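Local coordinates for 4-amino-4-deoxy-L-arabinose transferase or related glycosyltransferases of PMT family (Cupriavidus metallidurans, PDB 5EZM), which probably transfers 4-amino-4-deoxy-L-arabinose from a polyprenyl lipid carrier to lipid A, as a zinc-containing membrane glycosyltransferase of the GT-C fold, at residues D74-E87 and W250-F264. Numbering follows the deposited sequence.
Sequences DWVTIRYNALKYFE and WFYLVSVRNPEFPNF. With MPG ([(Z)-octadec-9-enyl] (2R)-2,3-bis(oxidanyl)propanoate), chain K; MPG ([(Z)-octadec-9-enyl] (2R)-2,3-bis(oxidanyl)propanoate), chain B; MPG ([(Z)-octadec-9-enyl] (2R)-2,3-bis(oxidanyl)propanoate), chain C.
Phe86 and Phe261 meet as a T-shaped pair: the Phe261 edge, led by CD1, points at one face of Phe86, with ring centroids 5.1 Å apart and planes at 77°. Lys84 CB lies over the opposite face, and Glu260 OE2 comes in at the ring edge. Beyond CG the Lys84 chain runs extended, which carries its ammonium past the ring to two acceptors just after the helix: NZ bonds Asn258 OD1 at 2.8 Å and makes a salt bridge to Glu260 OE2, on its syn lone pair, at 2.7 Å. At the other end of the Asn258 amide, ND2 gives a weak bond to Thr77 OG1 and a second bond to Val254 O.

The Trp250 indole donates NE1 to Val76 O at 2.9 Å, on a lone pair in the carbonyl plane though tilted from the indole. Val76 CG1 packs on the Val254 backbone and on Leu253 CB, 3.7 Å away. Arg257 crosses Val76 at about a right angle, its NH1 making a long salt bridge with Asp74 OD1, which already accepts from Val76 N in an Asx turn and from Thr77 N one residue on. Trp75, with CG anti to the carbonyl carbon (chi1 -72°), swings its indole away from the helix: C6 of MPG chain B sits 3.5 Å from CD2 over one face, and MPG chain C lies by CH2. With an alanine in place of Trp75, both lipid tails would probably lose that flat surface, and a gap would be likely to open beside Val97 and Val98.

At the other end, the Phe264 edge rests against Phe86 O and Glu87. Through OE2, Glu87 joins His268 and His270 in the zinc site. The contact joins the loop and hairpin of 74-87 to helices 236-257 and 261-267, between the lipid-facing side and the metal site of a GT-C glycosyltransferase.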
ATOM      1  N   ASP A  74       9.726  14.230 -16.732  1.00 63.98           N
ATOM      2  CA  ASP A  74      10.973  13.967 -16.018  1.00 66.02           C
ATOM      3  C   ASP A  74      10.766  12.747 -15.131  1.00 69.91           C
ATOM      4  O   ASP A  74      10.208  12.845 -14.037  1.00 72.20           O
ATOM      5  CB  ASP A  74      11.388  15.186 -15.200  1.00 63.76           C
ATOM      6  CG  ASP A  74      12.819  15.100 -14.705  1.00 66.31           C
ATOM      7  OD1 ASP A  74      13.388  13.989 -14.676  1.00 67.98           O
ATOM      8  OD2 ASP A  74      13.379  16.153 -14.339  1.00 69.66           O
ATOM      9  N   TRP A  75      11.219  11.588 -15.604  1.00 71.79           N
ATOM     10  CA  TRP A  75      11.114  10.344 -14.855  1.00 71.21           C
ATOM     11  C   TRP A  75      12.302  10.103 -13.934  1.00 67.80           C
ATOM     12  O   TRP A  75      12.409   9.017 -13.356  1.00 66.27           O
ATOM     13  CB  TRP A  75      10.968   9.158 -15.812  1.00 75.84           C
ATOM     14  CG  TRP A  75       9.641   9.070 -16.506  1.00 79.22           C
ATOM     15  CD1 TRP A  75       8.833  10.107 -16.879  1.00 80.24           C
ATOM     16  CD2 TRP A  75       8.962   7.870 -16.902  1.00 79.40           C
ATOM     17  NE1 TRP A  75       7.697   9.626 -17.488  1.00 80.65           N
ATOM     18  CE2 TRP A  75       7.753   8.257 -17.514  1.00 79.27           C
ATOM     19  CE3 TRP A  75       9.261   6.507 -16.800  1.00 78.87           C
ATOM     20  CZ2 TRP A  75       6.847   7.331 -18.023  1.00 78.59           C
ATOM     21  CZ3 TRP A  75       8.360   5.591 -17.306  1.00 78.43           C
ATOM     22  CH2 TRP A  75       7.167   6.005 -17.909  1.00 78.59           C
ATOM     23  N   VAL A  76      13.194  11.079 -13.787  1.00 67.53           N
ATOM     24  CA  VAL A  76      14.398  10.938 -12.976  1.00 67.09           C
ATOM     25  C   VAL A  76      14.303  11.754 -11.690  1.00 66.52           C
ATOM     26  O   VAL A  76      14.473  11.220 -10.593  1.00 65.17           O
ATOM     27  CB  VAL A  76      15.654  11.330 -13.785  1.00 67.38           C
ATOM     28  CG1 VAL A  76      16.903  11.197 -12.926  1.00 68.33           C
ATOM     29  CG2 VAL A  76      15.759  10.480 -15.041  1.00 67.51           C
ATOM     30  N   THR A  77      14.034  13.051 -11.810  1.00 66.59           N
ATOM     31  CA  THR A  77      13.971  13.947 -10.658  1.00 66.68           C
ATOM     32  C   THR A  77      12.540  13.956 -10.135  1.00 64.78           C
ATOM     33  O   THR A  77      11.674  14.655 -10.667  1.00 64.55           O
ATOM     34  CB  THR A  77      14.441  15.346 -11.042  1.00 66.32           C
ATOM     35  OG1 THR A  77      15.701  15.251 -11.721  1.00 66.24           O
ATOM     36  CG2 THR A  77      14.607  16.216  -9.799  1.00 65.30           C
ATOM     37  N   ILE A  78      12.293  13.167  -9.085  1.00 62.76           N
ATOM     38  CA  ILE A  78      10.967  13.094  -8.485  1.00 60.53           C
ATOM     39  C   ILE A  78      10.624  14.428  -7.831  1.00 60.35           C
ATOM     40  O   ILE A  78      11.456  15.040  -7.148  1.00 60.50           O
ATOM     41  CB  ILE A  78      10.909  11.944  -7.465  1.00 58.29           C
ATOM     42  CG1 ILE A  78      11.221  10.612  -8.142  1.00 59.38           C
ATOM     43  CG2 ILE A  78       9.550  11.884  -6.790  1.00 56.17           C
ATOM     44  CD1 ILE A  78      11.367   9.461  -7.167  1.00 61.20           C
ATOM     45  N   ARG A  79       9.394  14.890  -8.044  1.00 59.69           N
ATOM     46  CA  ARG A  79       8.936  16.149  -7.477  1.00 58.85           C
ATOM     47  C   ARG A  79       7.551  15.990  -6.867  1.00 58.38           C
ATOM     48  O   ARG A  79       6.706  15.256  -7.390  1.00 58.35           O
ATOM     49  CB  ARG A  79       8.923  17.262  -8.529  1.00 57.20           C
ATOM     50  CG  ARG A  79      10.311  17.725  -8.928  1.00 59.08           C
ATOM     51  CD  ARG A  79      10.271  18.993  -9.763  1.00 60.71           C
ATOM     52  NE  ARG A  79      11.614  19.404 -10.156  1.00 63.78           N
ATOM     53  CZ  ARG A  79      12.367  20.251  -9.463  1.00 66.18           C
ATOM     54  NH1 ARG A  79      11.903  20.787  -8.341  1.00 68.46           N
ATOM     55  NH2 ARG A  79      13.582  20.563  -9.890  1.00 65.53           N
ATOM     56  N   TYR A  80       7.333  16.679  -5.750  1.00 58.07           N
ATOM     57  CA  TYR A  80       6.052  16.692  -5.051  1.00 59.50           C
ATOM     58  C   TYR A  80       5.679  18.152  -4.834  1.00 58.77           C
ATOM     59  O   TYR A  80       6.353  18.865  -4.080  1.00 56.74           O
ATOM     60  CB  TYR A  80       6.137  15.932  -3.723  1.00 60.76           C
ATOM     61  CG  TYR A  80       4.811  15.718  -3.020  1.00 60.48           C
ATOM     62  CD1 TYR A  80       3.628  15.602  -3.738  1.00 61.54           C
ATOM     63  CD2 TYR A  80       4.744  15.641  -1.635  1.00 60.72           C
ATOM     64  CE1 TYR A  80       2.413  15.402  -3.095  1.00 61.98           C
ATOM     65  CE2 TYR A  80       3.534  15.448  -0.982  1.00 62.12           C
ATOM     66  CZ  TYR A  80       2.369  15.330  -1.717  1.00 60.33           C
ATOM     67  OH  TYR A  80       1.163  15.138  -1.073  1.00 54.94           O
ATOM     68  N   ASN A  81       4.614  18.593  -5.505  1.00 56.80           N
ATOM     69  CA  ASN A  81       4.213  19.999  -5.523  1.00 55.48           C
ATOM     70  C   ASN A  81       5.363  20.877  -6.014  1.00 57.76           C
ATOM     71  O   ASN A  81       5.740  21.868  -5.382  1.00 58.75           O
ATOM     72  CB  ASN A  81       3.702  20.440  -4.152  1.00 54.39           C
ATOM     73  CG  ASN A  81       2.456  19.678  -3.733  1.00 56.19           C
ATOM     74  OD1 ASN A  81       1.341  20.033  -4.116  1.00 56.53           O
ATOM     75  ND2 ASN A  81       2.642  18.616  -2.954  1.00 57.13           N
ATOM     76  N   ALA A  82       5.934  20.478  -7.153  1.00 59.11           N
ATOM     77  CA  ALA A  82       6.975  21.217  -7.858  1.00 60.59           C
ATOM     78  C   ALA A  82       8.294  21.201  -7.096  1.00 64.25           C
ATOM     79  O   ALA A  82       9.285  21.773  -7.560  1.00 68.81           O
ATOM     80  CB  ALA A  82       6.532  22.658  -8.133  1.00 57.74           C
ATOM     81  N   LEU A  83       8.335  20.534  -5.946  1.00 62.88           N
ATOM     82  CA  LEU A  83       9.524  20.503  -5.110  1.00 64.57           C
ATOM     83  C   LEU A  83      10.148  19.115  -5.108  1.00 65.30           C
ATOM     84  O   LEU A  83       9.446  18.100  -5.140  1.00 66.41           O
ATOM     85  CB  LEU A  83       9.201  20.918  -3.673  1.00 63.82           C
ATOM     86  CG  LEU A  83       8.629  22.319  -3.494  1.00 61.62           C
ATOM     87  CD1 LEU A  83       8.257  22.523  -2.039  1.00 61.70           C
ATOM     88  CD2 LEU A  83       9.630  23.363  -3.957  1.00 63.25           C
ATOM     89  N   LYS A  84      11.481  19.086  -5.063  1.00 63.98           N
ATOM     90  CA  LYS A  84      12.214  17.826  -5.063  1.00 60.91           C
ATOM     91  C   LYS A  84      11.780  16.957  -3.892  1.00 61.35           C
ATOM     92  O   LYS A  84      11.707  17.419  -2.749  1.00 58.81           O
ATOM     93  CB  LYS A  84      13.719  18.084  -4.994  1.00 59.75           C
ATOM     94  CG  LYS A  84      14.300  18.763  -6.219  1.00 59.20           C
ATOM     95  CD  LYS A  84      15.801  18.933  -6.080  1.00 60.00           C
ATOM     96  CE  LYS A  84      16.409  19.513  -7.343  1.00 61.62           C
ATOM     97  NZ  LYS A  84      17.901  19.498  -7.302  1.00 63.90           N
ATOM     98  N   TYR A  85      11.483  15.695  -4.188  1.00 64.56           N
ATOM     99  CA  TYR A  85      11.064  14.712  -3.192  1.00 64.91           C
ATOM    100  C   TYR A  85      11.997  13.516  -3.337  1.00 64.31           C
ATOM    101  O   TYR A  85      11.830  12.699  -4.247  1.00 65.66           O
ATOM    102  CB  TYR A  85       9.605  14.319  -3.391  1.00 66.20           C
ATOM    103  CG  TYR A  85       9.029  13.466  -2.285  1.00 68.52           C
ATOM    104  CD1 TYR A  85       8.755  14.008  -1.035  1.00 69.64           C
ATOM    105  CD2 TYR A  85       8.746  12.122  -2.494  1.00 68.47           C
ATOM    106  CE1 TYR A  85       8.222  13.231  -0.019  1.00 70.49           C
ATOM    107  CE2 TYR A  85       8.212  11.339  -1.483  1.00 70.15           C
ATOM    108  CZ  TYR A  85       7.953  11.899  -0.248  1.00 71.38           C
ATOM    109  OH  TYR A  85       7.422  11.127   0.762  1.00 72.68           O
ATOM    110  N   PHE A  86      12.986  13.422  -2.450  1.00 64.36           N
ATOM    111  CA  PHE A  86      13.996  12.373  -2.498  1.00 63.40           C
ATOM    112  C   PHE A  86      13.846  11.374  -1.354  1.00 67.60           C
ATOM    113  O   PHE A  86      14.829  10.766  -0.924  1.00 69.53           O
ATOM    114  CB  PHE A  86      15.398  12.981  -2.484  1.00 58.03           C
ATOM    115  CG  PHE A  86      15.723  13.790  -3.705  1.00 56.38           C
ATOM    116  CD1 PHE A  86      15.041  13.583  -4.895  1.00 56.25           C
ATOM    117  CD2 PHE A  86      16.718  14.757  -3.665  1.00 56.96           C
ATOM    118  CE1 PHE A  86      15.344  14.329  -6.027  1.00 55.78           C
ATOM    119  CE2 PHE A  86      17.030  15.505  -4.793  1.00 55.58           C
ATOM    120  CZ  PHE A  86      16.339  15.292  -5.975  1.00 54.95           C
ATOM    121  N   GLU A  87      12.625  11.189  -0.850  1.00 67.99           N
ATOM    122  CA  GLU A  87      12.406  10.252   0.244  1.00 69.46           C
ATOM    123  C   GLU A  87      12.066   8.842  -0.235  1.00 68.80           C
ATOM    124  O   GLU A  87      12.071   7.917   0.583  1.00 69.57           O
ATOM    125  CB  GLU A  87      11.300  10.768   1.191  1.00 68.03           C
ATOM    126  CG  GLU A  87      11.409  12.263   1.568  1.00 71.62           C
ATOM    127  CD  GLU A  87      11.686  12.549   3.062  1.00 75.22           C
ATOM    128  OE1 GLU A  87      11.792  11.615   3.883  1.00 76.83           O
ATOM    129  OE2 GLU A  87      11.798  13.741   3.427  1.00 76.23           O
ATOM    130  N   TRP A 250      19.165   4.768 -12.772  1.00 75.22           N
ATOM    131  CA  TRP A 250      18.407   5.874 -12.197  1.00 72.67           C
ATOM    132  C   TRP A 250      19.182   6.553 -11.076  1.00 72.12           C
ATOM    133  O   TRP A 250      19.150   7.782 -10.952  1.00 74.61           O
ATOM    134  CB  TRP A 250      17.048   5.404 -11.681  1.00 70.63           C
ATOM    135  CG  TRP A 250      16.311   6.504 -10.964  1.00 70.17           C
ATOM    136  CD1 TRP A 250      15.592   7.519 -11.533  1.00 69.63           C
ATOM    137  CD2 TRP A 250      16.238   6.710  -9.548  1.00 68.93           C
ATOM    138  NE1 TRP A 250      15.070   8.336 -10.558  1.00 66.77           N
ATOM    139  CE2 TRP A 250      15.452   7.862  -9.331  1.00 67.40           C
ATOM    140  CE3 TRP A 250      16.755   6.029  -8.442  1.00 68.92           C
ATOM    141  CZ2 TRP A 250      15.172   8.344  -8.057  1.00 67.09           C
ATOM    142  CZ3 TRP A 250      16.476   6.511  -7.177  1.00 69.36           C
ATOM    143  CH2 TRP A 250      15.692   7.657  -6.995  1.00 67.84           C
ATOM    144  N   PHE A 251      19.878   5.772 -10.248  1.00 68.59           N
ATOM    145  CA  PHE A 251      20.624   6.371  -9.147  1.00 69.40           C
ATOM    146  C   PHE A 251      21.752   7.251  -9.665  1.00 71.90           C
ATOM    147  O   PHE A 251      21.985   8.351  -9.145  1.00 71.24           O
ATOM    148  CB  PHE A 251      21.152   5.277  -8.218  1.00 70.14           C
ATOM    149  CG  PHE A 251      20.103   4.714  -7.299  1.00 70.31           C
ATOM    150  CD1 PHE A 251      19.941   5.216  -6.018  1.00 70.11           C
ATOM    151  CD2 PHE A 251      19.261   3.699  -7.724  1.00 70.02           C
ATOM    152  CE1 PHE A 251      18.967   4.707  -5.175  1.00 67.54           C
ATOM    153  CE2 PHE A 251      18.285   3.186  -6.883  1.00 67.05           C
ATOM    154  CZ  PHE A 251      18.140   3.691  -5.609  1.00 65.29           C
ATOM    155  N   TYR A 252      22.448   6.798 -10.708  1.00 74.16           N
ATOM    156  CA  TYR A 252      23.476   7.628 -11.322  1.00 75.49           C
ATOM    157  C   TYR A 252      22.872   8.888 -11.924  1.00 73.57           C
ATOM    158  O   TYR A 252      23.411   9.985 -11.749  1.00 74.71           O
ATOM    159  CB  TYR A 252      24.234   6.838 -12.387  1.00 75.72           C
ATOM    160  CG  TYR A 252      25.264   7.663 -13.127  1.00 77.76           C
ATOM    161  CD1 TYR A 252      26.526   7.872 -12.591  1.00 80.72           C
ATOM    162  CD2 TYR A 252      24.971   8.236 -14.358  1.00 77.54           C
ATOM    163  CE1 TYR A 252      27.471   8.626 -13.259  1.00 83.39           C
ATOM    164  CE2 TYR A 252      25.909   8.994 -15.035  1.00 79.72           C
ATOM    165  CZ  TYR A 252      27.158   9.185 -14.481  1.00 83.43           C
ATOM    166  OH  TYR A 252      28.102   9.937 -15.147  1.00 87.22           O
ATOM    167  N   LEU A 253      21.751   8.754 -12.635  1.00 70.86           N
ATOM    168  CA  LEU A 253      21.156   9.917 -13.286  1.00 71.33           C
ATOM    169  C   LEU A 253      20.719  10.959 -12.263  1.00 71.37           C
ATOM    170  O   LEU A 253      21.057  12.143 -12.381  1.00 73.30           O
ATOM    171  CB  LEU A 253      19.979   9.482 -14.160  1.00 69.19           C
ATOM    172  CG  LEU A 253      20.363   8.751 -15.449  1.00 67.71           C
ATOM    173  CD1 LEU A 253      19.128   8.192 -16.134  1.00 66.88           C
ATOM    174  CD2 LEU A 253      21.121   9.677 -16.380  1.00 65.98           C
ATOM    175  N   VAL A 254      19.981  10.531 -11.238  1.00 68.85           N
ATOM    176  CA  VAL A 254      19.478  11.485 -10.256  1.00 66.79           C
ATOM    177  C   VAL A 254      20.615  12.031  -9.397  1.00 69.23           C
ATOM    178  O   VAL A 254      20.545  13.171  -8.919  1.00 68.50           O
ATOM    179  CB  VAL A 254      18.366  10.839  -9.406  1.00 62.32           C
ATOM    180  CG1 VAL A 254      18.950   9.906  -8.358  1.00 61.25           C
ATOM    181  CG2 VAL A 254      17.483  11.905  -8.769  1.00 59.89           C
ATOM    182  N   SER A 255      21.683  11.251  -9.200  1.00 71.12           N
ATOM    183  CA  SER A 255      22.816  11.742  -8.419  1.00 70.50           C
ATOM    184  C   SER A 255      23.629  12.760  -9.206  1.00 71.60           C
ATOM    185  O   SER A 255      24.143  13.727  -8.634  1.00 73.68           O
ATOM    186  CB  SER A 255      23.702  10.577  -7.982  1.00 70.98           C
ATOM    187  OG  SER A 255      23.018   9.704  -7.104  1.00 69.76           O
ATOM    188  N   VAL A 256      23.767  12.550 -10.517  1.00 70.58           N
ATOM    189  CA  VAL A 256      24.498  13.493 -11.358  1.00 69.48           C
ATOM    190  C   VAL A 256      23.709  14.783 -11.514  1.00 69.69           C
ATOM    191  O   VAL A 256      24.232  15.880 -11.288  1.00 73.54           O
ATOM    192  CB  VAL A 256      24.813  12.860 -12.726  1.00 69.07           C
ATOM    193  CG1 VAL A 256      25.164  13.938 -13.742  1.00 69.20           C
ATOM    194  CG2 VAL A 256      25.947  11.856 -12.598  1.00 71.19           C
ATOM    195  N   ARG A 257      22.436  14.672 -11.905  1.00 67.97           N
ATOM    196  CA  ARG A 257      21.613  15.865 -12.074  1.00 68.84           C
ATOM    197  C   ARG A 257      21.409  16.602 -10.756  1.00 69.70           C
ATOM    198  O   ARG A 257      21.318  17.836 -10.744  1.00 70.50           O
ATOM    199  CB  ARG A 257      20.265  15.490 -12.690  1.00 67.11           C
ATOM    200  CG  ARG A 257      20.367  14.891 -14.083  1.00 68.34           C
ATOM    201  CD  ARG A 257      18.987  14.651 -14.671  1.00 69.17           C
ATOM    202  NE  ARG A 257      19.043  13.975 -15.964  1.00 71.44           N
ATOM    203  CZ  ARG A 257      17.972  13.561 -16.633  1.00 72.15           C
ATOM    204  NH1 ARG A 257      16.759  13.754 -16.130  1.00 71.63           N
ATOM    205  NH2 ARG A 257      18.113  12.951 -17.805  1.00 73.30           N
ATOM    206  N   ASN A 258      21.339  15.875  -9.641  1.00 69.86           N
ATOM    207  CA  ASN A 258      21.136  16.460  -8.316  1.00 68.51           C
ATOM    208  C   ASN A 258      22.215  15.935  -7.379  1.00 68.67           C
ATOM    209  O   ASN A 258      22.057  14.869  -6.767  1.00 70.32           O
ATOM    210  CB  ASN A 258      19.743  16.142  -7.783  1.00 68.14           C
ATOM    211  CG  ASN A 258      18.675  16.301  -8.838  1.00 70.55           C
ATOM    212  OD1 ASN A 258      18.304  17.420  -9.198  1.00 72.06           O
ATOM    213  ND2 ASN A 258      18.174  15.178  -9.347  1.00 70.09           N
ATOM    214  N   PRO A 259      23.330  16.657  -7.247  1.00 66.84           N
ATOM    215  CA  PRO A 259      24.424  16.171  -6.389  1.00 67.70           C
ATOM    216  C   PRO A 259      24.019  15.925  -4.947  1.00 67.74           C
ATOM    217  O   PRO A 259      24.649  15.103  -4.270  1.00 69.68           O
ATOM    218  CB  PRO A 259      25.467  17.290  -6.497  1.00 69.85           C
ATOM    219  CG  PRO A 259      25.191  17.932  -7.814  1.00 69.65           C
ATOM    220  CD  PRO A 259      23.701  17.875  -7.986  1.00 67.17           C
ATOM    221  N   GLU A 260      22.985  16.602  -4.454  1.00 66.24           N
ATOM    222  CA  GLU A 260      22.566  16.439  -3.069  1.00 68.26           C
ATOM    223  C   GLU A 260      21.739  15.181  -2.841  1.00 66.40           C
ATOM    224  O   GLU A 260      21.370  14.905  -1.693  1.00 63.55           O
ATOM    225  CB  GLU A 260      21.774  17.670  -2.612  1.00 70.55           C
ATOM    226  CG  GLU A 260      20.368  17.788  -3.200  1.00 69.96           C
ATOM    227  CD  GLU A 260      20.353  18.249  -4.650  1.00 71.08           C
ATOM    228  OE1 GLU A 260      21.438  18.486  -5.221  1.00 73.14           O
ATOM    229  OE2 GLU A 260      19.249  18.379  -5.222  1.00 69.66           O
ATOM    230  N   PHE A 261      21.447  14.408  -3.894  1.00 67.74           N
ATOM    231  CA  PHE A 261      20.552  13.262  -3.727  1.00 66.37           C
ATOM    232  C   PHE A 261      21.161  12.153  -2.878  1.00 68.76           C
ATOM    233  O   PHE A 261      20.508  11.725  -1.911  1.00 67.86           O
ATOM    234  CB  PHE A 261      20.104  12.731  -5.092  1.00 62.72           C
ATOM    235  CG  PHE A 261      19.360  11.422  -5.013  1.00 60.15           C
ATOM    236  CD1 PHE A 261      17.979  11.401  -4.890  1.00 56.79           C
ATOM    237  CD2 PHE A 261      20.042  10.210  -5.054  1.00 59.00           C
ATOM    238  CE1 PHE A 261      17.294  10.194  -4.813  1.00 54.27           C
ATOM    239  CE2 PHE A 261      19.360   9.005  -4.971  1.00 55.60           C
ATOM    240  CZ  PHE A 261      17.987   8.998  -4.854  1.00 52.76           C
ATOM    241  N   PRO A 262      22.356  11.618  -3.180  1.00 70.45           N
ATOM    242  CA  PRO A 262      22.800  10.413  -2.451  1.00 70.66           C
ATOM    243  C   PRO A 262      22.949  10.625  -0.954  1.00 71.58           C
ATOM    244  O   PRO A 262      22.526   9.763  -0.170  1.00 72.57           O
ATOM    245  CB  PRO A 262      24.139  10.067  -3.120  1.00 71.82           C
ATOM    246  CG  PRO A 262      24.593  11.322  -3.762  1.00 73.24           C
ATOM    247  CD  PRO A 262      23.349  12.039  -4.186  1.00 72.40           C
ATOM    248  N   ASN A 263      23.526  11.755  -0.532  1.00 70.54           N
ATOM    249  CA  ASN A 263      23.656  12.028   0.896  1.00 71.29           C
ATOM    250  C   ASN A 263      22.292  12.060   1.574  1.00 70.79           C
ATOM    251  O   ASN A 263      22.133  11.549   2.690  1.00 72.43           O
ATOM    252  CB  ASN A 263      24.395  13.346   1.115  1.00 74.62           C
ATOM    253  CG  ASN A 263      24.694  13.609   2.575  1.00 78.42           C
ATOM    254  OD1 ASN A 263      24.578  12.718   3.414  1.00 79.05           O
ATOM    255  ND2 ASN A 263      25.089  14.837   2.887  1.00 81.23           N
ATOM    256  N   PHE A 264      21.292  12.643   0.911  1.00 67.82           N
ATOM    257  CA  PHE A 264      19.946  12.661   1.472  1.00 66.23           C
ATOM    258  C   PHE A 264      19.361  11.257   1.526  1.00 70.19           C
ATOM    259  O   PHE A 264      19.102  10.719   2.608  1.00 71.75           O
ATOM    260  CB  PHE A 264      19.044  13.588   0.654  1.00 62.41           C
ATOM    261  CG  PHE A 264      17.657  13.737   1.222  1.00 56.95           C
ATOM    262  CD1 PHE A 264      17.383  14.715   2.162  1.00 54.40           C
ATOM    263  CD2 PHE A 264      16.633  12.893   0.820  1.00 56.53           C
ATOM    264  CE1 PHE A 264      16.116  14.855   2.690  1.00 54.26           C
ATOM    265  CE2 PHE A 264      15.359  13.025   1.344  1.00 55.73           C
ATOM    266  CZ  PHE A 264      15.101  14.010   2.283  1.00 55.68           C
TER
HETATM  267  C2  MPG K 610      22.535   0.918  -5.310  1.00 81.32           C
HETATM  268  C3  MPG K 610      23.177   1.744  -6.420  1.00 80.73           C
HETATM  269  C4  MPG K 610      23.574   3.128  -5.931  1.00 80.12           C
HETATM  270  C5  MPG K 610      24.268   3.992  -6.998  1.00 78.74           C
HETATM  271  C6  MPG K 610      24.895   5.254  -6.380  1.00 79.96           C
HETATM  272  C7  MPG K 610      25.114   6.386  -7.403  1.00 81.21           C
HETATM  273  C8  MPG K 610      25.583   7.697  -6.727  1.00 80.50           C
HETATM  274  C1  MPG K 610      22.309  -0.545  -5.705  1.00 81.98           C
HETATM  275  C2  MPG B 644       8.731  11.866 -22.705  1.00 98.31           C
HETATM  276  C3  MPG B 644       8.507  10.452 -22.185  1.00 97.46           C
HETATM  277  C4  MPG B 644       9.559  10.039 -21.168  1.00 96.89           C
HETATM  278  C5  MPG B 644       9.719   8.512 -21.083  1.00 96.46           C
HETATM  279  C6  MPG B 644      10.650   8.081 -19.938  1.00 95.82           C
HETATM  280  C1  MPG B 644       7.934  12.150 -23.981  1.00 98.51           C
HETATM  281  C2  MPG C 643       6.048   3.765 -21.113  1.00 84.96           C
HETATM  282  C3  MPG C 643       6.378   5.238 -21.320  1.00 85.80           C
HETATM  283  C4  MPG C 643       5.182   6.131 -21.025  1.00 87.95           C
HETATM  284  C5  MPG C 643       5.276   7.502 -21.716  1.00 90.41           C
HETATM  285  C6  MPG C 643       4.398   8.560 -21.029  1.00 92.98           C
HETATM  286  C7  MPG C 643       4.526   9.944 -21.693  1.00 96.39           C
HETATM  287  C8  MPG C 643       4.424  11.098 -20.666  1.00 98.78           C
HETATM  288  C9  MPG C 643       4.621  12.491 -21.314  1.00 99.58           C
HETATM  289  C1  MPG C 643       7.275   2.860 -21.244  1.00 84.37           C